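Local coordinates for protein mandelate racemase/muconate lactonizing enzyme/Enolase superfamily (PDB 2HZG) that is of unknown function but belongs to the enolase superfamily, joining an MR/MLE-type N-terminal domain to a parallel beta/alpha barrel with a bound sodium ion, at residues A21-G24 against S25-A28; G321-A324 against D325-C328. All coordinates share one frame; numbering follows the deposited sequence.

The two contacts are short turns, each leading the chain into a strand, and they lie on opposite sides of the chain's centre with their centres 26 Å apart. Contact 1 is buried: residues 21-28 enter strand 27-35 of the antiparallel sheet in the N-terminal domain, and the second subunit packs against them. Contact 2, at the surface, enters strand 327-331 of the barrel, and no other chain touches it. Their chemistry follows these places. Contact 1 depends on one carboxylate oxygen gripped by two donors, whereas contact 2 combines weak backbone turn bonds with a long, solvent-side salt bridge and a single buried aspartate.

Contact 1. Residues A21-G24 against S25-A28; sequences AADG and SQDA
D23 turns its carboxylate onto S25, two residues ahead, and a single oxygen, OD1, takes both of the bonds that result. The hydroxyl S25 OG donates to D23 OD1 over 2.7 Å from the syn side, 24° out of the carboxylate plane. The amide S25 N reaches D23 OD1 over 3.0 Å from above that plane, tilted further, at 40°. OD1 is thus gripped from one face by the amide and the hydroxyl of the same residue, while D23 OD2 is held by Q335 NE2. With chi1 at 176°, CG of D23 stands opposite its own backbone N and the acid is carried forward over the turn; S25 OG sits between its own backbone N and carbonyl carbon, which puts the hydroxyl and the amide on the same side of D23 OD1. Q335 also holds the serine, its backbone N bonding S25 OG.

Q26 passes obliquely beside D23, its amide moderately tilted against the carboxylate. Here the backbone is the target, and Q26 NE2 makes a weak bond of 3.3 Å to D23 O. The firmer hold on this amide is at OE1, which accepts from T19 N. A water lies 2.5 Å from G24 O and 2.6 Å from D27 O, where the two carbonyls converge as acceptors that cannot bond each other.

The pairing of D23 OD1 with S25 N is an Asx turn. It sits in the loop ahead of strand 27-35, which probably covers the mouth of the barrel, as the corresponding loop does in enolase superfamily relatives; G24 lies about 10 Å from a bound sodium ion, consistent with this.

Contact 2. Residues G321-A324 against D325-C328; sequences GLEA and DRIC
R326 lays its guanidinium group across the backbone of the preceding turn, with A324 CA 3.7 Å above one face and displaced toward the rim. The carbonyl oxygen E323 O lies over the same face, also offset to the rim, but the closeness of this overlap is doubtful because the oxygen stands too near R326 CG in the model. Its angle to R326 NE is too poor for a hydrogen bond.

The side chains of E323 and R326 run alongside each other and point the same way. R326 NH2 packs at 3.4 Å on the methylene E323 CG, while E323 OE2 lies at the guanidinium edge, in its plane, 3.8 Å from R326 NH2: a long salt bridge, with the two charged planes turned 75° apart. E323 reaches this position with CG set opposite its backbone N (chi1 -172°) and the rest of the chain extended. Since both residues are exposed, solvent probably weakens the attraction.

D325 points into the protein instead. Its OD2 accepts from the backbone N of Y301, on strand 300-303, and its OD1 accepts from a water at 2.8 Å that also reaches A324 O weakly. L322 is directed to the same side, its CD1 4.2 Å from D325 OD2, and packs on Q295 of helix 284-297.

The backbone beneath is a type I beta turn from L322 to D325, closed by a weak bond from D325 N to L322 O, followed by an inverse gamma turn centred on D325 with a weak R326 N to A324 O bond. Together they form the link between helix 309-316 and the start of strand 327-331, the eighth strand of the beta/alpha barrel in the enolase superfamily C-terminal domain, which closes the barrel next to strand 135-141.

Contact 1. Residues A21-G24 against S25-A28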
loop_
_atom_site.group_PDB
_atom_site.type_symbol
_atom_site.label_atom_id
_atom_site.label_comp_id
_atom_site.label_asym_id
_atom_site.label_seq_id
_atom_site.Cartn_x
_atom_site.Cartn_y
_atom_site.Cartn_z
ATOM N N ALA A 21 11.034 -10.874 16.393
ATOM C CA ALA A 21 11.953 -9.767 16.108
ATOM C C ALA A 21 11.544 -9.069 14.792
ATOM O O ALA A 21 11.124 -9.738 13.837
ATOM C CB ALA A 21 13.363 -10.266 16.000
ATOM N N ALA A 22 11.702 -7.736 14.750
ATOM C CA ALA A 22 11.441 -6.934 13.542
ATOM C C ALA A 22 12.657 -7.018 12.617
ATOM O O ALA A 22 13.391 -6.036 12.403
ATOM C CB ALA A 22 11.146 -5.493 13.906
ATOM N N ASP A 23 12.851 -8.208 12.067
ATOM C CA ASP A 23 14.101 -8.562 11.415
ATOM C C ASP A 23 13.730 -9.223 10.103
ATOM O O ASP A 23 13.289 -10.365 10.096
ATOM C CB ASP A 23 14.888 -9.532 12.324
ATOM C CG ASP A 23 16.182 -10.053 11.675
ATOM O OD1 ASP A 23 16.466 -9.721 10.502
ATOM O OD2 ASP A 23 16.932 -10.793 12.363
ATOM N N GLY A 24 13.868 -8.473 9.008
ATOM C CA GLY A 24 13.533 -8.942 7.655
ATOM C C GLY A 24 14.464 -9.994 7.061
ATOM O O GLY A 24 14.229 -10.490 5.955
ATOM N N SER A 25 15.525 -10.353 7.776
ATOM C CA SER A 25 16.475 -11.343 7.254
ATOM C C SER A 25 16.053 -12.784 7.532
ATOM O O SER A 25 16.735 -13.720 7.112
ATOM C CB SER A 25 17.899 -11.068 7.777
ATOM O OG SER A 25 18.029 -11.420 9.146
ATOM N N GLN A 26 14.915 -12.964 8.205
ATOM C CA GLN A 26 14.456 -14.301 8.615
ATOM C C GLN A 26 13.821 -15.101 7.492
ATOM O O GLN A 26 13.742 -16.315 7.576
ATOM C CB GLN A 26 13.465 -14.202 9.776
ATOM C CG GLN A 26 14.018 -13.459 10.990
ATOM C CD GLN A 26 13.058 -13.562 12.168
ATOM O OE1 GLN A 26 13.002 -14.591 12.833
ATOM N NE2 GLN A 26 12.312 -12.494 12.431
ATOM N N ASP A 27 13.343 -14.411 6.465
ATOM C CA ASP A 27 12.793 -15.075 5.300
ATOM C C ASP A 27 13.064 -14.217 4.075
ATOM O O ASP A 27 13.637 -13.126 4.210
ATOM C CB ASP A 27 11.308 -15.509 5.491
ATOM C CG ASP A 27 10.299 -14.391 5.266
ATOM O OD1 ASP A 27 10.680 -13.229 5.080
ATOM O OD2 ASP A 27 9.086 -14.703 5.243
ATOM N N ALA A 28 12.744 -14.732 2.892
ATOM C CA ALA A 28 13.029 -14.015 1.649
ATOM C C ALA A 28 12.136 -14.510 0.531
ATOM O O ALA A 28 11.688 -15.653 0.540
ATOM C CB ALA A 28 14.526 -14.170 1.230
HETATM O O HOH W 1 13.112 -10.653 3.690
#

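Contact 2. Residues G321-A324 against D325-C328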
loop_
_atom_site.group_PDB
_atom_site.type_symbol
_atom_site.label_atom_id
_atom_site.label_comp_id
_atom_site.label_asym_id
_atom_site.label_seq_id
_atom_site.Cartn_x
_atom_site.Cartn_y
_atom_site.Cartn_z
ATOM N N GLY A 321 26.652 6.458 -7.894
ATOM C CA GLY A 321 27.375 7.558 -8.521
ATOM C C GLY A 321 27.283 8.872 -7.786
ATOM O O GLY A 321 27.819 9.870 -8.258
ATOM N N LEU A 322 26.617 8.881 -6.630
ATOM C CA LEU A 322 26.533 10.088 -5.807
ATOM C C LEU A 322 27.617 10.087 -4.728
ATOM O O LEU A 322 27.435 9.561 -3.620
ATOM C CB LEU A 322 25.138 10.235 -5.192
ATOM C CG LEU A 322 23.956 10.212 -6.160
ATOM C CD1 LEU A 322 22.675 10.440 -5.355
ATOM C CD2 LEU A 322 24.102 11.259 -7.275
ATOM N N GLU A 323 28.766 10.665 -5.078
ATOM C CA GLU A 323 29.945 10.544 -4.261
ATOM C C GLU A 323 29.778 11.065 -2.837
ATOM O O GLU A 323 30.291 10.445 -1.906
ATOM C CB GLU A 323 31.128 11.223 -4.936
ATOM C CG GLU A 323 32.442 10.956 -4.200
ATOM C CD GLU A 323 33.662 11.448 -4.956
ATOM O OE1 GLU A 323 33.508 12.054 -6.048
ATOM O OE2 GLU A 323 34.776 11.214 -4.451
ATOM N N ALA A 324 29.054 12.172 -2.666
ATOM C CA ALA A 324 28.927 12.815 -1.363
ATOM C C ALA A 324 27.942 12.095 -0.440
ATOM O O ALA A 324 28.032 12.231 0.775
ATOM C CB ALA A 324 28.555 14.311 -1.510
ATOM N N ASP A 325 27.006 11.336 -1.011
ATOM C CA ASP A 325 26.110 10.511 -0.191
ATOM C C ASP A 325 26.849 9.254 0.233
ATOM O O ASP A 325 26.673 8.179 -0.328
ATOM C CB ASP A 325 24.788 10.245 -0.917
ATOM C CG ASP A 325 23.886 11.485 -0.927
ATOM O OD1 ASP A 325 24.366 12.594 -0.633
ATOM O OD2 ASP A 325 22.699 11.369 -1.215
ATOM N N ARG A 326 27.710 9.427 1.225
ATOM C CA ARG A 326 28.757 8.446 1.518
ATOM C C ARG A 326 28.393 7.385 2.523
ATOM O O ARG A 326 29.069 6.390 2.622
ATOM C CB ARG A 326 30.035 9.151 1.982
ATOM C CG ARG A 326 30.612 10.021 0.903
ATOM C CD ARG A 326 32.127 10.257 1.028
ATOM N NE ARG A 326 32.639 10.964 -0.150
ATOM C CZ ARG A 326 32.588 12.290 -0.318
ATOM N NH1 ARG A 326 32.049 13.066 0.625
ATOM N NH2 ARG A 326 33.070 12.846 -1.433
ATOM N N ILE A 327 27.362 7.580 3.311
ATOM C CA ILE A 327 27.069 6.512 4.254
ATOM C C ILE A 327 26.057 5.504 3.666
ATOM O O ILE A 327 25.229 5.868 2.817
ATOM C CB ILE A 327 26.656 7.044 5.625
ATOM C CG1 ILE A 327 25.171 7.263 5.693
ATOM C CG2 ILE A 327 27.437 8.346 5.982
ATOM C CD1 ILE A 327 24.649 6.825 6.994
ATOM N N CYS A 328 26.178 4.242 4.077
ATOM C CA CYS A 328 25.215 3.226 3.700
ATOM C C CYS A 328 24.894 2.365 4.888
ATOM O O CYS A 328 25.728 2.196 5.788
ATOM C CB CYS A 328 25.716 2.357 2.532
ATOM S SG CYS A 328 27.155 1.323 2.918
HETATM O O HOH W 2 25.126 13.651 1.873
#